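Local coordinates for protein putative sugar isomerase (Parabacteroides distasonis, PDB 3LMZ) that is a putative sugar isomerase of the xylose isomerase-like TIM-barrel family that may interconvert isomeric sugars, its substrate not established, at residues 124-129 with 155-160. Sequence-based numbering, arbitrary orientation.
Sequences EYDFHY and DPRIGM
Neighbouring parallel strands of the TIM barrel, 128-132 and 158-163, start side by side here, with Y129 bridged to I158 and R157 reaching back over the loop that leads into the first strand. Two backbone bonds set the register: Y129 N donates to R157 O (2.9 Å), and G159 N to Y129 O (2.8 Å) in a nearly straight bond. H128 CA and I158 CA add C-H...O contacts to the same two carbonyl oxygens.

At the start of the strands R157 joins the loop at D126 to the first residue of strand 128-132. Its CG lies over the centre of one face of the H128 imidazole, a CH-pi contact 3.9 Å from the ring centroid, while an edge-to-face contact joins this ring to F186. The arginine chain bends at the CG-CD bond (chi3 -68°), which brings NE to D155. NH1 meets D126 OD1 at 2.9 Å in a salt bridge. OD1 lies in the guanidinium plane, whereas the carboxylate is turned 64° from it, and NH1 approaches OD1 from above the carboxylate plane. D126 follows the end of helix 115-125 with positive phi.

D155 holds the guanidinium side-on: NE bonds to OD1 and NH2 to OD2, each at 2.9 Å. OD1 also accepts from R157 N, closing an Asx turn within the type I turn 155-158, and K123 adds a second cation at OD2. D126 and D155 together engage NH1, NE and NH2, fixing the guanidinium plane; its charge, with K123, probably offsets the two carboxylates. F127 O, beside R157 CB, is buried without a polar partner. Such pairing of successive parallel strands, linked through helix 144-151, is the beta-alpha-beta unit of a TIM barrel.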
ATOM      1  N   GLU A 124     -25.225  17.231 -28.268  1.00 13.49           N
ATOM      2  CA  GLU A 124     -25.094  16.519 -29.516  1.00 15.53           C
ATOM      3  C   GLU A 124     -24.758  15.055 -29.289  1.00 14.27           C
ATOM      4  O   GLU A 124     -25.283  14.153 -29.970  1.00 14.18           O
ATOM      5  CB  GLU A 124     -24.025  17.191 -30.380  1.00 15.81           C
ATOM      6  CG  GLU A 124     -23.758  16.461 -31.665  1.00 14.67           C
ATOM      7  CD  GLU A 124     -22.652  17.028 -32.511  1.00 16.87           C
ATOM      8  OE1 GLU A 124     -21.983  17.994 -32.086  1.00 18.14           O
ATOM      9  OE2 GLU A 124     -22.417  16.481 -33.626  1.00 19.07           O
ATOM     10  N   TYR A 125     -23.880  14.756 -28.341  1.00 13.52           N
ATOM     11  CA  TYR A 125     -23.316  13.423 -28.149  1.00 15.17           C
ATOM     12  C   TYR A 125     -23.915  12.652 -26.960  1.00 15.05           C
ATOM     13  O   TYR A 125     -23.750  11.432 -26.864  1.00 15.34           O
ATOM     14  CB  TYR A 125     -21.802  13.478 -27.962  1.00 15.44           C
ATOM     15  CG  TYR A 125     -21.036  13.685 -29.207  1.00 13.51           C
ATOM     16  CD1 TYR A 125     -20.916  14.958 -29.742  1.00 13.40           C
ATOM     17  CD2 TYR A 125     -20.444  12.631 -29.881  1.00 17.09           C
ATOM     18  CE1 TYR A 125     -20.235  15.171 -30.922  1.00 14.83           C
ATOM     19  CE2 TYR A 125     -19.734  12.816 -31.048  1.00 15.93           C
ATOM     20  CZ  TYR A 125     -19.637  14.093 -31.586  1.00 19.37           C
ATOM     21  OH  TYR A 125     -18.958  14.284 -32.767  1.00 18.67           O
ATOM     22  N   ASP A 126     -24.586  13.346 -26.058  1.00 14.79           N
ATOM     23  CA  ASP A 126     -25.076  12.792 -24.794  1.00 13.44           C
ATOM     24  C   ASP A 126     -23.929  12.153 -23.997  1.00 12.82           C
ATOM     25  O   ASP A 126     -23.998  10.983 -23.588  1.00 15.79           O
ATOM     26  CB  ASP A 126     -26.183  11.757 -25.008  1.00 14.10           C
ATOM     27  CG  ASP A 126     -26.873  11.359 -23.695  1.00 17.16           C
ATOM     28  OD1 ASP A 126     -26.858  12.119 -22.644  1.00 16.46           O
ATOM     29  OD2 ASP A 126     -27.487  10.256 -23.701  1.00 18.50           O
ATOM     30  N   PHE A 127     -22.882  12.941 -23.757  1.00 13.78           N
ATOM     31  CA  PHE A 127     -21.744  12.567 -22.924  1.00 12.46           C
ATOM     32  C   PHE A 127     -21.695  13.486 -21.678  1.00 13.33           C
ATOM     33  O   PHE A 127     -22.214  14.612 -21.708  1.00 14.93           O
ATOM     34  CB  PHE A 127     -20.387  12.765 -23.673  1.00 13.46           C
ATOM     35  CG  PHE A 127     -20.175  11.865 -24.856  1.00 12.90           C
ATOM     36  CD1 PHE A 127     -20.888  10.718 -25.059  1.00 13.93           C
ATOM     37  CD2 PHE A 127     -19.146  12.182 -25.753  1.00 15.62           C
ATOM     38  CE1 PHE A 127     -20.639   9.890 -26.159  1.00 16.97           C
ATOM     39  CE2 PHE A 127     -18.884  11.362 -26.829  1.00 14.55           C
ATOM     40  CZ  PHE A 127     -19.609  10.231 -27.026  1.00 14.11           C
ATOM     41  N   HIS A 128     -21.120  12.971 -20.597  1.00 12.45           N
ATOM     42  CA  HIS A 128     -20.731  13.791 -19.467  1.00 12.19           C
ATOM     43  C   HIS A 128     -19.322  14.326 -19.732  1.00 11.43           C
ATOM     44  O   HIS A 128     -18.495  13.711 -20.408  1.00 15.29           O
ATOM     45  CB  HIS A 128     -20.809  13.005 -18.175  1.00 13.75           C
ATOM     46  CG  HIS A 128     -22.206  12.824 -17.644  1.00 15.78           C
ATOM     47  ND1 HIS A 128     -23.094  11.927 -18.210  1.00 18.31           N
ATOM     48  CD2 HIS A 128     -22.858  13.414 -16.618  1.00 19.68           C
ATOM     49  CE1 HIS A 128     -24.234  11.972 -17.534  1.00 21.21           C
ATOM     50  NE2 HIS A 128     -24.107  12.851 -16.550  1.00 17.80           N
ATOM     51  N   TYR A 129     -19.055  15.504 -19.179  1.00 12.90           N
ATOM     52  CA  TYR A 129     -17.836  16.238 -19.356  1.00 12.88           C
ATOM     53  C   TYR A 129     -17.381  16.762 -17.991  1.00 15.79           C
ATOM     54  O   TYR A 129     -18.103  17.521 -17.342  1.00 14.74           O
ATOM     55  CB  TYR A 129     -18.060  17.418 -20.306  1.00 14.29           C
ATOM     56  CG  TYR A 129     -16.815  18.121 -20.760  1.00 12.72           C
ATOM     57  CD1 TYR A 129     -16.187  19.041 -19.925  1.00 15.13           C
ATOM     58  CD2 TYR A 129     -16.267  17.941 -22.021  1.00 13.98           C
ATOM     59  CE1 TYR A 129     -15.047  19.714 -20.328  1.00 13.40           C
ATOM     60  CE2 TYR A 129     -15.142  18.602 -22.430  1.00 14.96           C
ATOM     61  CZ  TYR A 129     -14.560  19.522 -21.606  1.00 17.54           C
ATOM     62  OH  TYR A 129     -13.433  20.187 -22.025  1.00 15.94           O
ATOM     63  N   ASP A 155     -25.619  22.949 -19.045  1.00 13.02           N
ATOM     64  CA  ASP A 155     -26.202  21.632 -19.135  1.00 10.55           C
ATOM     65  C   ASP A 155     -25.776  20.786 -17.904  1.00 12.98           C
ATOM     66  O   ASP A 155     -24.615  20.841 -17.477  1.00 13.45           O
ATOM     67  CB  ASP A 155     -25.672  20.961 -20.403  1.00 12.68           C
ATOM     68  CG  ASP A 155     -26.425  19.717 -20.774  1.00 11.76           C
ATOM     69  OD1 ASP A 155     -26.209  18.695 -20.072  1.00 14.97           O
ATOM     70  OD2 ASP A 155     -27.259  19.776 -21.723  1.00 13.72           O
ATOM     71  N   PRO A 156     -26.715  19.992 -17.364  1.00 11.43           N
ATOM     72  CA  PRO A 156     -26.424  19.143 -16.214  1.00 12.86           C
ATOM     73  C   PRO A 156     -25.286  18.141 -16.420  1.00 12.59           C
ATOM     74  O   PRO A 156     -24.722  17.634 -15.427  1.00 14.49           O
ATOM     75  CB  PRO A 156     -27.726  18.413 -16.007  1.00 15.73           C
ATOM     76  CG  PRO A 156     -28.737  19.271 -16.531  1.00 23.50           C
ATOM     77  CD  PRO A 156     -28.148  19.985 -17.700  1.00 17.02           C
ATOM     78  N   ARG A 157     -24.951  17.805 -17.683  1.00 11.74           N
ATOM     79  CA  ARG A 157     -23.880  16.883 -17.994  1.00 13.40           C
ATOM     80  C   ARG A 157     -22.445  17.453 -17.947  1.00 12.71           C
ATOM     81  O   ARG A 157     -21.494  16.727 -18.154  1.00 15.31           O
ATOM     82  CB  ARG A 157     -24.174  16.218 -19.336  1.00 14.97           C
ATOM     83  CG  ARG A 157     -25.361  15.265 -19.324  1.00 15.86           C
ATOM     84  CD  ARG A 157     -25.837  14.931 -20.709  1.00 15.09           C
ATOM     85  NE  ARG A 157     -26.438  16.101 -21.358  1.00 14.90           N
ATOM     86  CZ  ARG A 157     -27.180  16.068 -22.452  1.00 14.77           C
ATOM     87  NH1 ARG A 157     -27.470  14.919 -23.070  1.00 14.14           N
ATOM     88  NH2 ARG A 157     -27.717  17.198 -22.933  1.00 15.58           N
ATOM     89  N   ILE A 158     -22.324  18.755 -17.666  1.00 13.18           N
ATOM     90  CA  ILE A 158     -21.061  19.412 -17.490  1.00 13.81           C
ATOM     91  C   ILE A 158     -20.790  19.602 -16.000  1.00 13.05           C
ATOM     92  O   ILE A 158     -21.585  20.131 -15.259  1.00 14.35           O
ATOM     93  CB  ILE A 158     -20.995  20.764 -18.173  1.00 12.96           C
ATOM     94  CG1 ILE A 158     -21.365  20.671 -19.655  1.00 16.04           C
ATOM     95  CG2 ILE A 158     -19.595  21.306 -17.994  1.00 15.00           C
ATOM     96  CD1 ILE A 158     -21.497  22.040 -20.387  1.00 18.17           C
ATOM     97  N   GLY A 159     -19.653  19.085 -15.550  1.00 13.04           N
ATOM     98  CA  GLY A 159     -19.246  19.228 -14.153  1.00 14.58           C
ATOM     99  C   GLY A 159     -17.737  19.230 -13.995  1.00 12.13           C
ATOM    100  O   GLY A 159     -17.010  19.719 -14.841  1.00 13.98           O
HETATM  101  N   MSE A 160     -17.319  18.578 -12.927  1.00 13.32           N
HETATM  102  CA  MSE A 160     -15.921  18.556 -12.490  1.00 14.47           C
HETATM  103  C   MSE A 160     -15.383  17.151 -12.309  1.00 12.59           C
HETATM  104  O   MSE A 160     -16.110  16.194 -12.025  1.00 14.47           O
HETATM  105  CB  MSE A 160     -15.715  19.338 -11.165  1.00 12.26           C
HETATM  106  CG  MSE A 160     -16.295  18.672  -9.912  1.00 12.92           C
HETATM  107 SE   MSE A 160     -16.130  19.842  -8.406  0.75 16.04          SE
HETATM  108  CE  MSE A 160     -17.522  21.057  -8.895  1.00 13.93           C
TER